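Long-range contacts in chain length determinant protein (Shigella flexneri, PDB 4E2H), which regulates the chain length of the O-antigen polysaccharide of lipopolysaccharide, probably acting at the inner membrane through its periplasmic domain: residues C[17-22]-C[45-50]; C[152-157]-C[178-183]. All blocks are in the same frame, centred on the assembly; numbering follows the deposited sequence.

Contact 1: residues C[17-22]-C[45-50]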
loop_
_atom_site.group_PDB
_atom_site.type_symbol
_atom_site.label_atom_id
_atom_site.label_comp_id
_atom_site.label_asym_id
_atom_site.label_seq_id
_atom_site.Cartn_x
_atom_site.Cartn_y
_atom_site.Cartn_z
ATOM N N ILE C 17 -3.663 25.384 -14.994
ATOM C CA ILE C 17 -4.194 24.119 -14.509
ATOM C C ILE C 17 -3.318 23.599 -13.400
ATOM O O ILE C 17 -2.088 23.745 -13.442
ATOM C CB ILE C 17 -4.193 23.071 -15.612
ATOM C CG1 ILE C 17 -2.759 22.844 -16.100
ATOM C CG2 ILE C 17 -5.088 23.514 -16.759
ATOM C CD1 ILE C 17 -2.595 21.652 -17.034
ATOM N N THR C 18 -3.953 23.001 -12.400
ATOM C CA THR C 18 -3.223 22.421 -11.290
ATOM C C THR C 18 -3.707 20.979 -11.048
ATOM O O THR C 18 -4.486 20.429 -11.840
ATOM C CB THR C 18 -3.378 23.288 -10.034
ATOM O OG1 THR C 18 -2.392 22.905 -9.067
ATOM C CG2 THR C 18 -4.774 23.129 -9.438
ATOM N N GLN C 19 -3.253 20.378 -9.955
ATOM C CA GLN C 19 -3.602 19.000 -9.637
ATOM C C GLN C 19 -5.090 18.848 -9.319
ATOM O O GLN C 19 -5.701 19.735 -8.742
ATOM C CB GLN C 19 -2.805 18.550 -8.419
ATOM C CG GLN C 19 -3.271 19.235 -7.149
ATOM C CD GLN C 19 -2.366 18.981 -5.972
ATOM O OE1 GLN C 19 -1.348 18.280 -6.085
ATOM N NE2 GLN C 19 -2.733 19.549 -4.822
ATOM N N PRO C 20 -5.672 17.697 -9.649
ATOM C CA PRO C 20 -7.115 17.600 -9.367
ATOM C C PRO C 20 -7.308 17.523 -7.850
ATOM O O PRO C 20 -6.414 16.960 -7.192
ATOM C CB PRO C 20 -7.506 16.272 -10.024
ATOM C CG PRO C 20 -6.205 15.397 -9.904
ATOM C CD PRO C 20 -5.017 16.374 -9.776
ATOM N N ASP C 21 -8.398 18.058 -7.288
ATOM C CA ASP C 21 -8.555 17.991 -5.827
ATOM C C ASP C 21 -9.067 16.640 -5.330
ATOM O O ASP C 21 -9.323 15.725 -6.122
ATOM C CB ASP C 21 -9.353 19.169 -5.218
ATOM C CG ASP C 21 -10.642 19.487 -5.976
ATOM O OD1 ASP C 21 -11.634 18.723 -5.830
ATOM O OD2 ASP C 21 -10.679 20.530 -6.688
ATOM N N VAL C 22 -9.184 16.544 -4.007
ATOM C CA VAL C 22 -9.566 15.323 -3.301
ATOM C C VAL C 22 -10.929 14.758 -3.739
ATOM O O VAL C 22 -11.021 13.575 -4.058
ATOM C CB VAL C 22 -9.519 15.527 -1.776
ATOM C CG1 VAL C 22 -10.009 14.298 -1.062
ATOM C CG2 VAL C 22 -8.108 15.931 -1.328
ATOM N N ASP C 45 0.031 12.171 -2.713
ATOM C CA ASP C 45 0.971 11.562 -3.657
ATOM C C ASP C 45 0.298 11.132 -4.962
ATOM O O ASP C 45 0.947 11.053 -5.999
ATOM C CB ASP C 45 1.684 10.361 -3.013
ATOM C CG ASP C 45 2.901 10.770 -2.172
ATOM O OD1 ASP C 45 3.992 10.958 -2.760
ATOM O OD2 ASP C 45 2.777 10.876 -0.927
ATOM N N LEU C 46 -0.999 10.850 -4.908
ATOM C CA LEU C 46 -1.757 10.441 -6.091
ATOM C C LEU C 46 -2.324 11.664 -6.848
ATOM O O LEU C 46 -2.572 11.624 -8.069
ATOM C CB LEU C 46 -2.873 9.488 -5.680
ATOM C CG LEU C 46 -3.696 8.696 -6.700
ATOM C CD1 LEU C 46 -4.560 7.687 -5.953
ATOM C CD2 LEU C 46 -4.597 9.585 -7.493
ATOM N N GLN C 47 -2.536 12.759 -6.130
ATOM C CA GLN C 47 -2.802 13.998 -6.836
ATOM C C GLN C 47 -1.585 14.265 -7.740
ATOM O O GLN C 47 -1.717 14.331 -8.970
ATOM C CB GLN C 47 -3.098 15.161 -5.869
ATOM C CG GLN C 47 -4.411 14.975 -5.099
ATOM C CD GLN C 47 -4.678 16.071 -4.056
ATOM O OE1 GLN C 47 -3.782 16.490 -3.315
ATOM N NE2 GLN C 47 -5.923 16.525 -3.992
ATOM N N GLU C 48 -0.411 14.388 -7.120
ATOM C CA GLU C 48 0.858 14.619 -7.818
ATOM C C GLU C 48 1.068 13.754 -9.076
ATOM O O GLU C 48 1.349 14.270 -10.155
ATOM C CB GLU C 48 2.039 14.428 -6.851
ATOM C CG GLU C 48 2.405 15.684 -6.025
ATOM C CD GLU C 48 3.801 15.580 -5.342
ATOM O OE1 GLU C 48 4.553 14.607 -5.634
ATOM O OE2 GLU C 48 4.141 16.474 -4.518
ATOM N N THR C 49 0.957 12.441 -8.918
ATOM C CA THR C 49 1.166 11.483 -10.002
ATOM C C THR C 49 0.243 11.772 -11.183
ATOM O O THR C 49 0.634 11.637 -12.346
ATOM C CB THR C 49 0.898 10.046 -9.505
ATOM O OG1 THR C 49 1.638 9.817 -8.297
ATOM C CG2 THR C 49 1.271 8.991 -10.572
ATOM N N LEU C 50 -0.985 12.175 -10.881
ATOM C CA LEU C 50 -1.960 12.447 -11.927
ATOM C C LEU C 50 -1.620 13.723 -12.688
ATOM O O LEU C 50 -1.535 13.730 -13.926
ATOM C CB LEU C 50 -3.358 12.548 -11.338
ATOM C CG LEU C 50 -3.993 11.218 -10.916
ATOM C CD1 LEU C 50 -5.412 11.434 -10.399
ATOM C CD2 LEU C 50 -4.035 10.268 -12.111
#
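Gln47, on helix 43-65, and Gln19, in the loop leaving strand 12-18, lay their side chains obliquely over one another, with amide planes turned 32° apart. Gln19 OE1 lies 3.6 Å from Gln47 CB, and Gln19 NE2 lies the same 3.6 Å from Gln47 OE1. In Gln19, CG sits between the backbone N and carbonyl carbon (chi1 70°), and the chain runs on extended from there to bring its amide beside Gln47. Gln47 is likewise extended beyond CG and carries its own amide to the backbone of 20-22, where NE2 is 3.3 Å from Pro20 O and 3.5 Å from Val22 CG2. The helix thus packs mainly through Gln47 onto the loop that follows a strand of the antiparallel sheet, in the alpha/beta base of this Wzz periplasmic domain. Pro20 CD comes within 4.0 Å of Gln47 O. The proline ring also crosses the side chain of Leu50 at about a right angle, CG meeting CD1 at 4.1 Å, an apolar contact beside the amides. The loop also faces the next subunit: Asp21 OD1 forms a salt bridge with Lys120 of the second subunit, and Val22 packs on its Leu128.

Contact 2: residues C[152-157]-C[178-183]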
loop_
_atom_site.group_PDB
_atom_site.type_symbol
_atom_site.label_atom_id
_atom_site.label_comp_id
_atom_site.label_asym_id
_atom_site.label_seq_id
_atom_site.Cartn_x
_atom_site.Cartn_y
_atom_site.Cartn_z
ATOM N N ILE C 152 -3.488 -34.354 12.811
ATOM C CA ILE C 152 -3.989 -35.715 12.488
ATOM C C ILE C 152 -2.959 -36.848 12.693
ATOM O O ILE C 152 -3.321 -37.950 13.109
ATOM C CB ILE C 152 -4.610 -35.850 11.066
ATOM C CG1 ILE C 152 -6.079 -35.428 11.057
ATOM C CG2 ILE C 152 -4.588 -37.287 10.600
ATOM C CD1 ILE C 152 -6.625 -34.967 12.392
ATOM N N ARG C 153 -1.687 -36.612 12.396
ATOM C CA ARG C 153 -0.713 -37.670 12.641
ATOM C C ARG C 153 -0.614 -37.868 14.144
ATOM O O ARG C 153 -0.506 -38.993 14.615
ATOM C CB ARG C 153 0.650 -37.401 11.991
ATOM C CG ARG C 153 0.575 -37.399 10.463
ATOM C CD ARG C 153 1.934 -37.187 9.777
ATOM N NE ARG C 153 2.677 -36.033 10.288
ATOM C CZ ARG C 153 2.531 -34.778 9.842
ATOM N NH1 ARG C 153 1.675 -34.512 8.858
ATOM N NH2 ARG C 153 3.252 -33.785 10.373
ATOM N N GLN C 154 -0.711 -36.781 14.901
ATOM C CA GLN C 154 -0.676 -36.887 16.358
ATOM C C GLN C 154 -1.823 -37.752 16.845
ATOM O O GLN C 154 -1.647 -38.622 17.687
ATOM C CB GLN C 154 -0.732 -35.497 17.006
ATOM C CG GLN C 154 0.557 -34.722 16.811
ATOM C CD GLN C 154 0.599 -33.428 17.589
ATOM O OE1 GLN C 154 -0.428 -32.737 17.750
ATOM N NE2 GLN C 154 1.787 -33.093 18.101
ATOM N N ILE C 155 -3.005 -37.504 16.304
ATOM C CA ILE C 155 -4.167 -38.309 16.625
ATOM C C ILE C 155 -3.981 -39.774 16.201
ATOM O O ILE C 155 -4.194 -40.663 17.019
ATOM C CB ILE C 155 -5.468 -37.695 16.045
ATOM C CG1 ILE C 155 -5.930 -36.537 16.935
ATOM C CG2 ILE C 155 -6.555 -38.749 15.926
ATOM C CD1 ILE C 155 -6.435 -35.317 16.172
ATOM N N GLN C 156 -3.577 -40.035 14.954
ATOM C CA GLN C 156 -3.316 -41.422 14.515
ATOM C C GLN C 156 -2.395 -42.142 15.490
ATOM O O GLN C 156 -2.540 -43.337 15.735
ATOM C CB GLN C 156 -2.695 -41.477 13.110
ATOM C CG GLN C 156 -3.685 -41.861 12.004
ATOM C CD GLN C 156 -3.386 -41.174 10.663
ATOM O OE1 GLN C 156 -2.330 -40.558 10.488
ATOM N NE2 GLN C 156 -4.325 -41.275 9.718
ATOM N N GLU C 157 -1.457 -41.386 16.045
ATOM C CA GLU C 157 -0.403 -41.930 16.868
ATOM C C GLU C 157 -0.954 -42.306 18.233
ATOM O O GLU C 157 -0.696 -43.403 18.756
ATOM C CB GLU C 157 0.706 -40.897 17.002
ATOM C CG GLU C 157 1.947 -41.366 17.687
ATOM C CD GLU C 157 2.851 -42.203 16.770
ATOM O OE1 GLU C 157 2.461 -42.446 15.588
ATOM O OE2 GLU C 157 3.956 -42.613 17.238
ATOM N N VAL C 178 -5.090 -30.355 25.162
ATOM C CA VAL C 178 -4.492 -31.680 24.955
ATOM C C VAL C 178 -3.184 -31.702 24.150
ATOM O O VAL C 178 -3.099 -31.088 23.081
ATOM C CB VAL C 178 -5.489 -32.557 24.211
ATOM C CG1 VAL C 178 -5.267 -34.022 24.554
ATOM C CG2 VAL C 178 -6.885 -32.149 24.601
ATOM N N THR C 179 -2.175 -32.419 24.660
ATOM C CA THR C 179 -0.895 -32.606 23.942
ATOM C C THR C 179 -0.797 -33.991 23.322
ATOM O O THR C 179 -1.712 -34.800 23.451
ATOM C CB THR C 179 0.337 -32.475 24.854
ATOM O OG1 THR C 179 0.438 -33.645 25.696
ATOM C CG2 THR C 179 0.275 -31.175 25.676
ATOM N N GLN C 180 0.341 -34.284 22.693
ATOM C CA GLN C 180 0.549 -35.601 22.093
ATOM C C GLN C 180 0.542 -36.691 23.151
ATOM O O GLN C 180 0.219 -37.838 22.857
ATOM C CB GLN C 180 1.866 -35.646 21.324
ATOM C CG GLN C 180 2.386 -37.043 20.960
ATOM C CD GLN C 180 1.700 -37.639 19.740
ATOM O OE1 GLN C 180 2.005 -37.281 18.588
ATOM N NE2 GLN C 180 0.768 -38.567 19.983
ATOM N N ASP C 181 0.908 -36.354 24.379
ATOM C CA ASP C 181 0.975 -37.363 25.427
ATOM C C ASP C 181 -0.437 -37.753 25.879
ATOM O O ASP C 181 -0.927 -38.853 25.570
ATOM C CB ASP C 181 1.814 -36.822 26.576
ATOM C CG ASP C 181 3.202 -36.369 26.114
ATOM O OD1 ASP C 181 3.828 -37.083 25.284
ATOM O OD2 ASP C 181 3.664 -35.293 26.571
ATOM N N THR C 182 -1.089 -36.804 26.550
ATOM C CA THR C 182 -2.479 -36.887 26.993
ATOM C C THR C 182 -3.594 -37.149 25.948
ATOM O O THR C 182 -4.728 -37.452 26.328
ATOM C CB THR C 182 -2.867 -35.613 27.753
ATOM O OG1 THR C 182 -2.795 -34.497 26.856
ATOM C CG2 THR C 182 -1.912 -35.390 28.922
ATOM N N LEU C 183 -3.323 -37.049 24.656
ATOM C CA LEU C 183 -4.412 -37.320 23.701
ATOM C C LEU C 183 -5.132 -38.649 23.938
ATOM O O LEU C 183 -6.370 -38.701 23.906
ATOM C CB LEU C 183 -3.943 -37.245 22.243
ATOM C CG LEU C 183 -4.197 -35.916 21.530
ATOM C CD1 LEU C 183 -3.277 -35.773 20.308
ATOM C CD2 LEU C 183 -5.675 -35.777 21.137
#
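Gln154 and Gln180 make the closest backbone approach, with CA atoms 6.0 Å apart, where helical residues 152-157 meet the loop 178-183. The Gln180 side chain has CG anti to the backbone N (chi1 165°) and then bends at chi2. Its amide reaches the helix backbone: NE2 gives a weak hydrogen bond to Gln154 O, at 3.3 Å and an N-H...O angle of 141°. OE1 of the same amide rests 3.4 Å from Gln154 CG, while NE2 lies 3.8 Å from Glu157 CB; the amide therefore lies against the aliphatic parts of both residues. The Gln154 and Gln180 amide planes are 80° apart, nearly perpendicular, and Gln154 OE1 is hydrogen-bonded to Arg151 NH1. Within the loop, Thr179 OG1 accepts from Asp181 N at 3.0 Å, an ST turn, in the segment that returns to the long helix 97-164 of this Wzz domain and leads into helix 187-195. Leu183 adds the apolar part, its CD1 4.2 Å from Gln154 CB and its CD2 4.3 Å from Ile155 CG1. Across the subunit boundary, Asp181 forms salt bridges with Arg151 and Arg201 of the third subunit, and Glu157 OE2 is hydrogen-bonded to Thr200 OG1 of that subunit.

Overall arrangement
Contacts 1 and 2 lie on opposite sides of the chain's centre, with their own centres 60 Å apart and nearest atoms about 45 Å apart, so neither touches the other. They come in series along the chain: contact 1 closes before contact 2 opens, and helix 97-164 runs from the region between them into contact 2. Contact 1 joins helix 43-65 to the loop that follows strand 12-18 in the sheet-bearing base; contact 2 joins helix 97-164 to the loop before helix 187-195, at the far end. Each borders another subunit, the second at contact 1 and mainly the third at contact 2, consistent with assembly at both ends of an elongated protomer.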